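Long-range contacts in 2'-deoxycytidine 5'-triphosphate deaminase (Agrobacterium tumefaciens, PDB 2R9Q), which probably deaminates dCTP to dUTP, on the pathway that supplies dUMP for thymidylate synthesis: residues Q39-D44 and F297-G302; L100-D105 and I166-G171; I202-D207 and L263-A268. All coordinates share one frame; numbering follows the deposited sequence.

Contact 1 of 3, residues Q39-D44 and F297-G302; sequences QPASLD and FDPGFG
Asp298 reaches from the C-terminal family domain onto the turn Gln39-Ser42 of the N-terminal one, so this contact joins the two dUTPase-like halves of the chain. Its CB lies 4.0 Å from CG of Pro40, and the two side chains cross at about a right angle. CG of Asp298 sits anti to the carbonyl carbon (chi1 -80°), which brings it over to the proline ring, 3.7 Å from CD of Pro40. At the tip both oxygens lie near Pro40 CD and Gln39 CB, OD2 being 3.9 Å from the latter, and OD1 alone of the two takes the backbone N-H of Ala41, at 3.2 Å. That bond is bent, 141° at the hydrogen, and the donor stands 37° out of the carboxylate plane. Asp298 also opens a type II turn to Phe301, closed by Phe301 N on Asp298 O, with Gly300 at positive phi in its third place. Arg167, on strand 162-170, bonds to both segments, Ala41 O through NE and Phe297 O through NH2. Next to the carboxylate, Pro299 adds the apolar half: its CD packs 3.6 Å from CB of Ala41.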
ATOM      1  N   GLN B  39      22.655   8.904  30.258  1.00 65.01           N
ATOM      2  CA  GLN B  39      23.562   9.339  29.238  1.00 64.79           C
ATOM      3  C   GLN B  39      24.125  10.668  29.732  1.00 63.98           C
ATOM      4  O   GLN B  39      23.634  11.214  30.733  1.00 62.73           O
ATOM      5  CB  GLN B  39      22.838   9.467  27.884  1.00 65.65           C
ATOM      6  CG  GLN B  39      22.045   8.230  27.440  1.00 66.60           C
ATOM      7  CD  GLN B  39      22.892   7.007  27.327  1.00 68.16           C
ATOM      8  OE1 GLN B  39      24.085   7.086  27.049  1.00 70.36           O
ATOM      9  NE2 GLN B  39      22.296   5.857  27.579  1.00 71.20           N
ATOM     10  N   PRO B  40      25.179  11.173  29.064  1.00 63.63           N
ATOM     11  CA  PRO B  40      25.787  12.471  29.398  1.00 62.79           C
ATOM     12  C   PRO B  40      24.804  13.657  29.566  1.00 62.23           C
ATOM     13  O   PRO B  40      24.986  14.441  30.475  1.00 60.82           O
ATOM     14  CB  PRO B  40      26.754  12.699  28.239  1.00 62.85           C
ATOM     15  CG  PRO B  40      27.105  11.355  27.761  1.00 63.22           C
ATOM     16  CD  PRO B  40      25.906  10.503  27.965  1.00 63.87           C
ATOM     17  N   ALA B  41      23.766  13.759  28.723  1.00 62.05           N
ATOM     18  CA  ALA B  41      22.791  14.869  28.772  1.00 61.20           C
ATOM     19  C   ALA B  41      21.311  14.448  28.575  1.00 61.44           C
ATOM     20  O   ALA B  41      20.486  15.243  28.094  1.00 59.94           O
ATOM     21  CB  ALA B  41      23.171  15.912  27.765  1.00 60.73           C
ATOM     22  N   SER B  42      20.998  13.202  28.963  1.00 61.48           N
ATOM     23  CA  SER B  42      19.655  12.621  28.862  1.00 60.98           C
ATOM     24  C   SER B  42      19.592  11.306  29.630  1.00 60.73           C
ATOM     25  O   SER B  42      20.599  10.780  30.083  1.00 61.07           O
ATOM     26  CB  SER B  42      19.253  12.386  27.398  1.00 61.14           C
ATOM     27  OG  SER B  42      20.218  11.590  26.719  1.00 61.19           O
ATOM     28  N   LEU B  43      18.388  10.789  29.781  1.00 60.30           N
ATOM     29  CA  LEU B  43      18.135   9.502  30.377  1.00 59.74           C
ATOM     30  C   LEU B  43      17.234   8.638  29.477  1.00 59.33           C
ATOM     31  O   LEU B  43      16.163   9.049  29.056  1.00 58.81           O
ATOM     32  CB  LEU B  43      17.490   9.728  31.738  1.00 59.97           C
ATOM     33  CG  LEU B  43      16.809   8.581  32.477  1.00 59.22           C
ATOM     34  CD1 LEU B  43      17.792   7.656  33.165  1.00 54.63           C
ATOM     35  CD2 LEU B  43      15.799   9.174  33.416  1.00 58.80           C
ATOM     36  N   ASP B  44      17.698   7.435  29.176  1.00 59.82           N
ATOM     37  CA  ASP B  44      16.858   6.361  28.621  1.00 60.10           C
ATOM     38  C   ASP B  44      15.678   6.005  29.518  1.00 59.50           C
ATOM     39  O   ASP B  44      15.790   5.969  30.747  1.00 58.53           O
ATOM     40  CB  ASP B  44      17.671   5.100  28.338  1.00 59.93           C
ATOM     41  CG  ASP B  44      18.545   5.245  27.106  1.00 60.84           C
ATOM     42  OD1 ASP B  44      18.627   6.381  26.569  1.00 60.32           O
ATOM     43  OD2 ASP B  44      19.132   4.220  26.681  1.00 57.10           O
ATOM     44  N   PHE B 297      21.965  14.755  20.524  1.00 64.99           N
ATOM     45  CA  PHE B 297      23.403  14.546  20.453  1.00 65.33           C
ATOM     46  C   PHE B 297      23.981  14.818  21.831  1.00 65.82           C
ATOM     47  O   PHE B 297      23.632  15.800  22.471  1.00 64.74           O
ATOM     48  CB  PHE B 297      24.017  15.499  19.427  1.00 65.27           C
ATOM     49  CG  PHE B 297      23.782  15.086  18.026  1.00 63.92           C
ATOM     50  CD1 PHE B 297      24.825  14.677  17.232  1.00 65.68           C
ATOM     51  CD2 PHE B 297      22.496  15.066  17.496  1.00 63.74           C
ATOM     52  CE1 PHE B 297      24.585  14.284  15.919  1.00 66.29           C
ATOM     53  CE2 PHE B 297      22.266  14.665  16.217  1.00 62.65           C
ATOM     54  CZ  PHE B 297      23.305  14.289  15.421  1.00 64.72           C
ATOM     55  N   ASP B 298      24.858  13.940  22.285  1.00 66.58           N
ATOM     56  CA  ASP B 298      25.487  14.097  23.600  1.00 67.54           C
ATOM     57  C   ASP B 298      26.754  14.936  23.541  1.00 67.31           C
ATOM     58  O   ASP B 298      27.454  14.912  22.543  1.00 65.88           O
ATOM     59  CB  ASP B 298      25.854  12.734  24.213  1.00 67.59           C
ATOM     60  CG  ASP B 298      24.670  12.027  24.870  1.00 68.64           C
ATOM     61  OD1 ASP B 298      23.914  12.671  25.675  1.00 67.87           O
ATOM     62  OD2 ASP B 298      24.534  10.807  24.579  1.00 67.63           O
ATOM     63  N   PRO B 299      27.061  15.644  24.641  1.00 68.69           N
ATOM     64  CA  PRO B 299      28.386  16.238  24.820  1.00 69.85           C
ATOM     65  C   PRO B 299      29.451  15.220  24.528  1.00 69.79           C
ATOM     66  O   PRO B 299      29.348  14.091  24.992  1.00 70.27           O
ATOM     67  CB  PRO B 299      28.417  16.620  26.308  1.00 69.65           C
ATOM     68  CG  PRO B 299      27.031  16.684  26.743  1.00 69.21           C
ATOM     69  CD  PRO B 299      26.176  15.931  25.782  1.00 68.62           C
ATOM     70  N   GLY B 300      30.441  15.609  23.747  1.00 70.68           N
ATOM     71  CA  GLY B 300      31.514  14.689  23.346  1.00 71.52           C
ATOM     72  C   GLY B 300      31.290  13.964  22.022  1.00 71.94           C
ATOM     73  O   GLY B 300      32.169  13.227  21.577  1.00 70.76           O
ATOM     74  N   PHE B 301      30.124  14.147  21.386  1.00 72.47           N
ATOM     75  CA  PHE B 301      29.887  13.528  20.078  1.00 73.04           C
ATOM     76  C   PHE B 301      30.948  14.046  19.107  1.00 74.02           C
ATOM     77  O   PHE B 301      31.258  15.249  19.093  1.00 72.34           O
ATOM     78  CB  PHE B 301      28.469  13.812  19.519  1.00 72.83           C
ATOM     79  CG  PHE B 301      28.237  13.257  18.126  1.00 71.19           C
ATOM     80  CD1 PHE B 301      27.725  11.985  17.944  1.00 72.06           C
ATOM     81  CD2 PHE B 301      28.564  13.998  17.000  1.00 70.66           C
ATOM     82  CE1 PHE B 301      27.517  11.472  16.658  1.00 72.67           C
ATOM     83  CE2 PHE B 301      28.360  13.492  15.729  1.00 71.65           C
ATOM     84  CZ  PHE B 301      27.831  12.235  15.555  1.00 71.67           C
ATOM     85  N   GLY B 302      31.482  13.128  18.302  1.00 76.03           N
ATOM     86  CA  GLY B 302      32.537  13.430  17.350  1.00 78.46           C
ATOM     87  C   GLY B 302      33.775  14.052  17.971  1.00 80.65           C
ATOM     88  O   GLY B 302      34.433  14.862  17.342  1.00 80.52           O
TER

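Contact 2 of 3, residues L100-D105 and I166-G171; sequences LALPAD and IRFRIG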
ATOM      1  N   LEU B 100       7.947  11.083  37.292  1.00 68.07           N
ATOM      2  CA  LEU B 100       8.536  12.368  37.627  1.00 69.08           C
ATOM      3  C   LEU B 100       7.820  13.111  38.768  1.00 69.48           C
ATOM      4  O   LEU B 100       6.623  12.963  38.974  1.00 68.68           O
ATOM      5  CB  LEU B 100       8.617  13.254  36.375  1.00 69.06           C
ATOM      6  CG  LEU B 100       9.471  12.765  35.195  1.00 69.84           C
ATOM      7  CD1 LEU B 100       9.215  13.664  33.994  1.00 68.56           C
ATOM      8  CD2 LEU B 100      10.990  12.684  35.539  1.00 68.97           C
ATOM      9  N   ALA B 101       8.623  13.856  39.527  1.00 70.41           N
ATOM     10  CA  ALA B 101       8.185  14.947  40.397  1.00 70.95           C
ATOM     11  C   ALA B 101       9.238  16.075  40.232  1.00 71.51           C
ATOM     12  O   ALA B 101      10.166  16.225  41.018  1.00 71.05           O
ATOM     13  CB  ALA B 101       8.075  14.475  41.824  1.00 70.57           C
ATOM     14  N   LEU B 102       9.095  16.836  39.154  1.00 72.59           N
ATOM     15  CA  LEU B 102      10.066  17.858  38.756  1.00 72.54           C
ATOM     16  C   LEU B 102      10.014  19.164  39.595  1.00 73.03           C
ATOM     17  O   LEU B 102       8.929  19.688  39.879  1.00 71.59           O
ATOM     18  CB  LEU B 102       9.864  18.202  37.273  1.00 72.37           C
ATOM     19  CG  LEU B 102      10.827  17.620  36.220  1.00 72.25           C
ATOM     20  CD1 LEU B 102      11.273  16.207  36.535  1.00 70.48           C
ATOM     21  CD2 LEU B 102      10.175  17.722  34.835  1.00 71.31           C
ATOM     22  N   PRO B 103      11.194  19.703  39.974  1.00 73.35           N
ATOM     23  CA  PRO B 103      11.292  21.084  40.472  1.00 74.02           C
ATOM     24  C   PRO B 103      10.589  22.070  39.534  1.00 74.03           C
ATOM     25  O   PRO B 103      10.724  21.933  38.319  1.00 74.04           O
ATOM     26  CB  PRO B 103      12.801  21.355  40.468  1.00 74.05           C
ATOM     27  CG  PRO B 103      13.437  20.014  40.599  1.00 74.07           C
ATOM     28  CD  PRO B 103      12.497  19.024  39.953  1.00 73.49           C
ATOM     29  N   ALA B 104       9.873  23.054  40.082  1.00 73.60           N
ATOM     30  CA  ALA B 104       9.028  23.969  39.296  1.00 73.75           C
ATOM     31  C   ALA B 104       9.747  24.796  38.209  1.00 73.16           C
ATOM     32  O   ALA B 104       9.094  25.315  37.293  1.00 71.90           O
ATOM     33  CB  ALA B 104       8.239  24.902  40.231  1.00 73.83           C
ATOM     34  N   ASP B 105      11.073  24.925  38.324  1.00 72.53           N
ATOM     35  CA  ASP B 105      11.910  25.584  37.287  1.00 72.29           C
ATOM     36  C   ASP B 105      12.488  24.628  36.209  1.00 70.90           C
ATOM     37  O   ASP B 105      13.139  25.066  35.255  1.00 70.45           O
ATOM     38  CB  ASP B 105      13.044  26.403  37.944  1.00 72.62           C
ATOM     39  CG  ASP B 105      14.074  25.541  38.688  1.00 72.94           C
ATOM     40  OD1 ASP B 105      13.709  24.562  39.386  1.00 71.34           O
ATOM     41  OD2 ASP B 105      15.276  25.872  38.592  1.00 76.02           O
ATOM     42  N   ILE B 166      14.809  11.079  27.608  1.00 60.33           N
ATOM     43  CA  ILE B 166      14.332  12.338  28.150  1.00 60.64           C
ATOM     44  C   ILE B 166      15.534  13.226  28.572  1.00 61.05           C
ATOM     45  O   ILE B 166      16.436  12.782  29.284  1.00 60.46           O
ATOM     46  CB  ILE B 166      13.317  12.070  29.300  1.00 60.29           C
ATOM     47  CG1 ILE B 166      12.636  13.351  29.783  1.00 61.25           C
ATOM     48  CG2 ILE B 166      13.946  11.368  30.483  1.00 60.14           C
ATOM     49  CD1 ILE B 166      11.622  13.080  30.852  1.00 60.42           C
ATOM     50  N   ARG B 167      15.548  14.465  28.086  1.00 60.69           N
ATOM     51  CA  ARG B 167      16.546  15.473  28.455  1.00 61.11           C
ATOM     52  C   ARG B 167      15.899  16.512  29.369  1.00 61.02           C
ATOM     53  O   ARG B 167      14.841  17.038  29.062  1.00 59.36           O
ATOM     54  CB  ARG B 167      17.090  16.132  27.190  1.00 60.94           C
ATOM     55  CG  ARG B 167      18.027  17.316  27.383  1.00 60.14           C
ATOM     56  CD  ARG B 167      18.744  17.643  26.084  1.00 59.25           C
ATOM     57  NE  ARG B 167      19.748  16.631  25.702  1.00 58.63           N
ATOM     58  CZ  ARG B 167      20.520  16.703  24.625  1.00 55.67           C
ATOM     59  NH1 ARG B 167      20.400  17.711  23.790  1.00 58.60           N
ATOM     60  NH2 ARG B 167      21.409  15.755  24.371  1.00 55.09           N
ATOM     61  N   PHE B 168      16.539  16.783  30.498  1.00 62.42           N
ATOM     62  CA  PHE B 168      16.050  17.765  31.488  1.00 63.39           C
ATOM     63  C   PHE B 168      16.789  19.076  31.374  1.00 64.59           C
ATOM     64  O   PHE B 168      17.976  19.093  31.078  1.00 64.02           O
ATOM     65  CB  PHE B 168      16.203  17.233  32.913  1.00 62.78           C
ATOM     66  CG  PHE B 168      15.586  15.891  33.122  1.00 61.14           C
ATOM     67  CD1 PHE B 168      14.294  15.778  33.560  1.00 59.49           C
ATOM     68  CD2 PHE B 168      16.310  14.737  32.873  1.00 62.34           C
ATOM     69  CE1 PHE B 168      13.721  14.559  33.728  1.00 60.38           C
ATOM     70  CE2 PHE B 168      15.747  13.512  33.054  1.00 60.52           C
ATOM     71  CZ  PHE B 168      14.451  13.420  33.483  1.00 61.05           C
ATOM     72  N   ARG B 169      16.075  20.176  31.611  1.00 66.85           N
ATOM     73  CA  ARG B 169      16.663  21.513  31.521  1.00 68.39           C
ATOM     74  C   ARG B 169      16.053  22.584  32.457  1.00 69.45           C
ATOM     75  O   ARG B 169      14.896  22.483  32.874  1.00 69.02           O
ATOM     76  CB  ARG B 169      16.584  21.983  30.073  1.00 68.82           C
ATOM     77  CG  ARG B 169      15.181  22.075  29.538  1.00 68.79           C
ATOM     78  CD  ARG B 169      15.149  22.684  28.163  1.00 70.78           C
ATOM     79  NE  ARG B 169      15.955  21.980  27.168  1.00 70.85           N
ATOM     80  CZ  ARG B 169      15.635  20.815  26.604  1.00 70.80           C
ATOM     81  NH1 ARG B 169      14.549  20.138  26.962  1.00 71.68           N
ATOM     82  NH2 ARG B 169      16.435  20.306  25.690  1.00 70.92           N
ATOM     83  N   ILE B 170      16.847  23.598  32.794  1.00 70.66           N
ATOM     84  CA  ILE B 170      16.329  24.816  33.444  1.00 71.44           C
ATOM     85  C   ILE B 170      16.482  25.965  32.462  1.00 72.37           C
ATOM     86  O   ILE B 170      17.570  26.273  32.031  1.00 71.19           O
ATOM     87  CB  ILE B 170      17.000  25.111  34.804  1.00 71.35           C
ATOM     88  CG1 ILE B 170      16.792  23.909  35.755  1.00 70.92           C
ATOM     89  CG2 ILE B 170      16.406  26.399  35.442  1.00 68.59           C
ATOM     90  CD1 ILE B 170      17.961  23.590  36.655  1.00 69.11           C
ATOM     91  N   GLY B 171      15.348  26.552  32.082  1.00 74.37           N
ATOM     92  CA  GLY B 171      15.276  27.500  30.973  1.00 75.31           C
ATOM     93  C   GLY B 171      15.545  26.861  29.618  1.00 76.17           C
ATOM     94  O   GLY B 171      15.403  25.656  29.430  1.00 75.21           O
TER
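Asp105, Ile170 and Phe168 have the most surface buried where the end of strand 91-101 and the loop after it run beside strand 162-170. The two segments point nearly the same way, 16° apart, but they belong to different sheets of the N-terminal dUTPase-like domain, and side chains fill the gap: Leu102 and Phe168 are 9.4 Å apart between their CA atoms. The chains draw together only toward Asp105. There the carboxylate lies against the branched side of Ile170, with OD2 3.4 Å from CG2 and 3.8 Å from CG1. Chi1 of 66° sets CG of Asp105 between its own backbone N and carbonyl carbon, 4.1 Å from Ile170 CG2; the backbone O of Asp105 faces the same methyl at 3.5 Å. Phe168 works deeper in. Leu100 brings CD2 to the ring edge, near the ring plane, 3.8 Å from CE1; the side chains of Leu102 and Phe168 cross at about a right angle, with CD1 4.1 Å from the same CE1. Leu100's other methyl, CD1, meets Ile166 CD1 tip to tip at 4.0 Å. Ile136 and Leu27 add to this cluster from neighbouring strands. The chemistry is therefore graded: aliphatic and aromatic carbon joins the two sheets inside, and at the exposed end an acid rests on methyl and methylene groups, so the cohesion between these segments comes from packing and not from polar bonds.

Contact 3 of 3, residues I202-D207 and L263-A268; sequences IALSID and LVSREA
A strand and a chain corner meet here: strand 202-205 and the residues after it lie beside residues 263-268, where strand 261-269 bends at Arg266 and Glu267. The strand axes are 7.1 Å apart at closest and 139° apart in direction, and the segments are joined by a single beta bridge, Ile206 with Ser265. Asp207 N gives to Val264 O at 2.9 Å, and Arg266 N to Ser205 O at 2.8 Å. A water continues the link, donating to Asp207 O and accepting from Val264 N.

Around the corner Ser205 is gripped from two directions. Glu267, folded back at chi2 (82°), receives Ser205 N on OE1 at 2.8 Å, almost straight at 171°, and the Ser205 hydroxyl on OE2 at 2.5 Å; both are met on the syn side of the carboxylate. Within the C-terminal dUTPase-like domain this joins two sheets, since strand 202-205 pairs with strand 331-339 and strand 261-269 with strand 311-319. From the other direction Arg266 comes edge-on, NE at 2.9 Å and NH2 at 3.2 Å from Ser205 OG, which lies close to the guanidinium plane. With its proton committed to Glu267, OG accepts from both nitrogens and links carboxylate and guanidinium, which would probably polarise the hydroxyl. Asp207 turns its carboxylate instead to Arg312 and to the backbone N of Lys209. On the apolar side Ile206 CD1 packs 3.8 Å from Leu263 CB, near Leu315 and Leu326.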
ATOM      1  N   ILE B 202      23.811  24.979  13.076  1.00 82.38           N
ATOM      2  CA  ILE B 202      24.644  24.548  11.934  1.00 81.05           C
ATOM      3  C   ILE B 202      23.871  23.602  10.984  1.00 78.72           C
ATOM      4  O   ILE B 202      23.141  22.737  11.427  1.00 78.55           O
ATOM      5  CB  ILE B 202      26.068  24.019  12.367  1.00 81.44           C
ATOM      6  CG1 ILE B 202      26.135  22.491  12.538  1.00 82.93           C
ATOM      7  CG2 ILE B 202      26.575  24.740  13.638  1.00 80.57           C
ATOM      8  CD1 ILE B 202      26.734  21.775  11.348  1.00 83.53           C
ATOM      9  N   ALA B 203      24.010  23.815   9.678  1.00 76.07           N
ATOM     10  CA  ALA B 203      23.227  23.098   8.673  1.00 74.31           C
ATOM     11  C   ALA B 203      23.906  21.801   8.235  1.00 72.08           C
ATOM     12  O   ALA B 203      25.122  21.724   8.096  1.00 71.34           O
ATOM     13  CB  ALA B 203      22.920  23.997   7.457  1.00 73.99           C
ATOM     14  N   LEU B 204      23.100  20.773   8.053  1.00 70.31           N
ATOM     15  CA  LEU B 204      23.589  19.470   7.655  1.00 69.49           C
ATOM     16  C   LEU B 204      23.095  19.143   6.249  1.00 68.20           C
ATOM     17  O   LEU B 204      21.918  19.279   5.941  1.00 67.66           O
ATOM     18  CB  LEU B 204      23.182  18.401   8.684  1.00 69.84           C
ATOM     19  CG  LEU B 204      23.858  18.531  10.077  1.00 70.52           C
ATOM     20  CD1 LEU B 204      23.168  17.726  11.142  1.00 69.02           C
ATOM     21  CD2 LEU B 204      25.315  18.191  10.057  1.00 67.39           C
ATOM     22  N   SER B 205      24.011  18.724   5.393  1.00 66.98           N
ATOM     23  CA  SER B 205      23.680  18.395   4.028  1.00 66.30           C
ATOM     24  C   SER B 205      23.976  16.918   3.754  1.00 65.25           C
ATOM     25  O   SER B 205      24.723  16.284   4.478  1.00 63.19           O
ATOM     26  CB  SER B 205      24.426  19.316   3.053  1.00 66.36           C
ATOM     27  OG  SER B 205      25.815  19.185   3.208  1.00 64.67           O
ATOM     28  N   ILE B 206      23.362  16.394   2.694  1.00 64.44           N
ATOM     29  CA  ILE B 206      23.388  14.965   2.421  1.00 63.74           C
ATOM     30  C   ILE B 206      24.552  14.561   1.518  1.00 63.28           C
ATOM     31  O   ILE B 206      24.811  15.201   0.519  1.00 62.19           O
ATOM     32  CB  ILE B 206      22.001  14.457   1.862  1.00 63.41           C
ATOM     33  CG1 ILE B 206      21.809  12.976   2.194  1.00 62.49           C
ATOM     34  CG2 ILE B 206      21.844  14.749   0.389  1.00 60.91           C
ATOM     35  CD1 ILE B 206      21.344  12.759   3.637  1.00 64.06           C
ATOM     36  N   ASP B 207      25.243  13.490   1.890  1.00 63.47           N
ATOM     37  CA  ASP B 207      26.309  12.934   1.088  1.00 64.05           C
ATOM     38  C   ASP B 207      25.802  11.763   0.270  1.00 64.81           C
ATOM     39  O   ASP B 207      25.554  10.681   0.807  1.00 64.78           O
ATOM     40  CB  ASP B 207      27.442  12.457   1.969  1.00 64.04           C
ATOM     41  CG  ASP B 207      28.734  12.261   1.203  1.00 64.46           C
ATOM     42  OD1 ASP B 207      28.719  11.825   0.015  1.00 63.16           O
ATOM     43  OD2 ASP B 207      29.783  12.567   1.805  1.00 64.73           O
ATOM     44  N   LEU B 263      20.812   7.319   5.709  1.00 58.46           N
ATOM     45  CA  LEU B 263      21.747   8.081   4.928  1.00 58.61           C
ATOM     46  C   LEU B 263      22.692   8.867   5.826  1.00 59.08           C
ATOM     47  O   LEU B 263      22.519   8.927   7.051  1.00 58.58           O
ATOM     48  CB  LEU B 263      20.985   9.006   3.965  1.00 58.47           C
ATOM     49  CG  LEU B 263      20.089   8.351   2.909  1.00 57.00           C
ATOM     50  CD1 LEU B 263      19.250   9.419   2.247  1.00 54.82           C
ATOM     51  CD2 LEU B 263      20.918   7.555   1.892  1.00 55.16           C
ATOM     52  N   VAL B 264      23.711   9.459   5.203  1.00 60.01           N
ATOM     53  CA  VAL B 264      24.774  10.148   5.933  1.00 60.49           C
ATOM     54  C   VAL B 264      25.006  11.618   5.489  1.00 60.18           C
ATOM     55  O   VAL B 264      24.947  11.960   4.317  1.00 58.61           O
ATOM     56  CB  VAL B 264      26.109   9.257   6.026  1.00 60.75           C
ATOM     57  CG1 VAL B 264      26.231   8.312   4.874  1.00 61.28           C
ATOM     58  CG2 VAL B 264      27.348  10.105   6.180  1.00 60.75           C
ATOM     59  N   SER B 265      25.228  12.467   6.483  1.00 61.10           N
ATOM     60  CA  SER B 265      25.627  13.853   6.286  1.00 62.19           C
ATOM     61  C   SER B 265      27.017  14.015   5.643  1.00 63.12           C
ATOM     62  O   SER B 265      27.919  13.227   5.896  1.00 62.46           O
ATOM     63  CB  SER B 265      25.577  14.612   7.625  1.00 62.48           C
ATOM     64  OG  SER B 265      26.677  14.335   8.467  1.00 60.44           O
ATOM     65  N   ARG B 266      27.183  15.048   4.825  1.00 64.26           N
ATOM     66  CA  ARG B 266      28.519  15.407   4.328  1.00 65.88           C
ATOM     67  C   ARG B 266      29.379  15.949   5.468  1.00 66.12           C
ATOM     68  O   ARG B 266      30.553  15.600   5.579  1.00 66.39           O
ATOM     69  CB  ARG B 266      28.448  16.457   3.224  1.00 66.14           C
ATOM     70  CG  ARG B 266      27.790  15.987   1.954  1.00 68.39           C
ATOM     71  CD  ARG B 266      28.076  16.935   0.806  1.00 70.70           C
ATOM     72  NE  ARG B 266      27.770  18.284   1.218  1.00 71.53           N
ATOM     73  CZ  ARG B 266      28.451  19.370   0.877  1.00 72.76           C
ATOM     74  NH1 ARG B 266      29.528  19.316   0.087  1.00 74.27           N
ATOM     75  NH2 ARG B 266      28.049  20.529   1.352  1.00 72.43           N
ATOM     76  N   GLU B 267      28.783  16.776   6.325  1.00 66.02           N
ATOM     77  CA  GLU B 267      29.501  17.372   7.445  1.00 66.23           C
ATOM     78  C   GLU B 267      29.865  16.381   8.555  1.00 65.88           C
ATOM     79  O   GLU B 267      29.032  15.599   9.016  1.00 65.13           O
ATOM     80  CB  GLU B 267      28.731  18.545   8.032  1.00 66.62           C
ATOM     81  CG  GLU B 267      28.435  19.627   7.037  1.00 67.24           C
ATOM     82  CD  GLU B 267      27.218  19.352   6.186  1.00 69.12           C
ATOM     83  OE1 GLU B 267      26.514  18.353   6.475  1.00 70.19           O
ATOM     84  OE2 GLU B 267      26.963  20.142   5.231  1.00 70.22           O
ATOM     85  N   ALA B 268      31.146  16.411   8.931  1.00 65.70           N
ATOM     86  CA  ALA B 268      31.665  15.764  10.126  1.00 64.62           C
ATOM     87  C   ALA B 268      31.481  16.788  11.254  1.00 64.10           C
ATOM     88  O   ALA B 268      32.075  17.859  11.221  1.00 63.27           O
ATOM     89  CB  ALA B 268      33.132  15.396   9.944  1.00 63.44           C
TER
HETATM   90  O   HOH W   1      24.106   9.116   2.424  1.00 35.19           O

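In the fold
Contact 1 joins the two family domains, spanning 252 residues of chain, and both other contacts are nested inside the loop it closes. Contact 2 comes first and lies in the N-terminal domain; contact 3 opens later, in the C-terminal domain. Their centres are about 31 Å apart, on opposite sides of the chain's centre. Contacts 1 and 2 share a sheet, where strands 42-46 and 162-170 are neighbours, and they touch: Leu43 N lies 2.8 Å from Ile166 O, a probable hydrogen bond. Contact 3 is about 20 Å from contact 1 between centres and does not touch it. Each domain thus has its own sheet-to-sheet contact, while contact 1 ties one domain to the other.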